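PDB 6ABW: citrate synthase from Metallosphaera sedula, which catalyses the condensation of acetyl-CoA with oxaloacetate, with water taken up, to give citrate and free CoA, a step of the tricarboxylic acid cycle. Local coordinates for the interface of chains A and B. Sequence-based numbering; all coordinates share one arbitrary frame. Chains: chain A/B, Citrate synthase.

The interface of chains A and B. Residues chain A 209-210, 212, 368, 370; chain B 199, 224, 227, 229-230.
A:Thr210 hydrogen-bonds to chain B through both its side chain and its backbone. The hydroxyl OG1 donates a hydrogen bond to the carbonyl O of B:Ala224 over 2.8 Å, arriving in the carbonyl plane on a lone pair. A chi1 of 71° sets OG1 between the backbone N and the carbonyl carbon, toward B:Ala224, and turns methyl CG2 toward B:Ala199. The carbonyl O of A:Thr210 accepts from the backbone N of B:Leu229 at 3.0 Å.

In the apolar packing, CG2 presses tip to tip on CB of B:Ala199, a tight 3.3 Å, and also meets CB of B:His230 at 3.8 Å. B:Leu229 lays CB and CG alongside the A:Thr210 backbone, while its CD1 reaches O of A:Ser209. A valine in place of A:Thr210 would probably leave the B:Ala224 carbonyl without its hydroxyl donor.

The guanidinium of A:Arg370 is poorly ordered, so its contact is tentative: NH1 sits over one face of the B:His230 imidazole, 4.3 Å from the ring centroid and offset toward the rim, in a cation-pi contact; the guanidinium and ring planes are 71° apart.

The patch joins the stretch after A helix 199-208 and a C-terminal segment of A to the start of B helix 199-208, the end of B helix 214-225 and the loop that follows it, before helix 233-244. It belongs to the two-fold dimer interface; the centre of this patch is about 29 Å from A:His270, the predicted active-site histidine.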
# COMPACT_ATOMS: atom_id res chain seq x y z
N SER A 209 -6.37 9.37 2.12
CA SER A 209 -7.48 10.11 1.46
C SER A 209 -8.81 9.37 1.42
O SER A 209 -9.88 9.97 1.21
CB SER A 209 -7.10 10.54 0.02
OG SER A 209 -7.19 9.50 -0.98
N THR A 210 -8.78 8.07 1.55
CA THR A 210 -9.99 7.28 1.62
C THR A 210 -10.40 7.01 3.06
O THR A 210 -11.35 6.26 3.28
CB THR A 210 -9.80 5.92 0.92
OG1 THR A 210 -8.92 5.10 1.70
CG2 THR A 210 -9.23 6.07 -0.48
N SER A 212 -8.62 5.18 5.05
CA SER A 212 -8.03 3.91 5.49
C SER A 212 -7.23 4.15 6.79
O SER A 212 -6.63 5.19 6.97
CB SER A 212 -7.18 3.28 4.38
OG SER A 212 -6.78 1.96 4.81
N LEU A 368 -10.31 13.93 -1.05
CA LEU A 368 -10.32 12.56 -1.57
C LEU A 368 -9.58 12.55 -2.92
O LEU A 368 -9.90 13.36 -3.80
CB LEU A 368 -11.76 12.04 -1.75
CG LEU A 368 -11.96 10.65 -2.36
CD1 LEU A 368 -11.21 9.59 -1.56
CD2 LEU A 368 -13.46 10.35 -2.48
N ARG A 370 -8.64 11.78 -6.52
CA ARG A 370 -9.36 11.41 -7.75
C ARG A 370 -8.78 12.14 -9.01
O ARG A 370 -9.35 13.13 -9.52
CB ARG A 370 -10.87 11.68 -7.57
CG ARG A 370 -11.58 10.73 -6.59
CD ARG A 370 -11.44 9.26 -6.99
NE ARG A 370 -12.52 8.40 -6.50
CZ ARG A 370 -12.44 7.44 -5.55
NH1 ARG A 370 -11.30 7.16 -4.90
NH2 ARG A 370 -13.56 6.75 -5.24
N ALA B 199 -8.80 5.99 -5.88
CA ALA B 199 -7.63 6.03 -4.99
C ALA B 199 -6.86 4.74 -5.02
O ALA B 199 -5.65 4.75 -4.89
CB ALA B 199 -8.02 6.37 -3.55
N ALA B 224 -5.73 1.24 0.17
CA ALA B 224 -6.62 2.34 -0.11
C ALA B 224 -8.12 1.95 -0.19
O ALA B 224 -9.00 2.64 0.35
CB ALA B 224 -6.21 3.01 -1.43
N GLY B 227 -10.40 1.88 2.96
CA GLY B 227 -10.91 3.11 3.51
C GLY B 227 -12.39 3.31 3.17
O GLY B 227 -12.81 3.11 2.02
N LEU B 229 -14.17 5.78 2.48
CA LEU B 229 -14.56 6.62 1.36
C LEU B 229 -14.36 6.01 -0.01
O LEU B 229 -14.68 6.65 -1.01
CB LEU B 229 -13.86 7.97 1.39
CG LEU B 229 -14.01 8.74 2.69
CD1 LEU B 229 -13.31 10.08 2.55
CD2 LEU B 229 -15.47 8.88 3.12
N HIS B 230 -13.87 4.77 -0.08
CA HIS B 230 -13.65 4.10 -1.35
C HIS B 230 -14.31 2.71 -1.30
O HIS B 230 -15.07 2.37 -2.19
CB HIS B 230 -12.16 3.98 -1.59
CG HIS B 230 -11.75 3.40 -2.92
ND1 HIS B 230 -12.60 3.32 -4.02
CD2 HIS B 230 -10.55 2.92 -3.34
CE1 HIS B 230 -11.95 2.71 -5.01
NE2 HIS B 230 -10.69 2.49 -4.63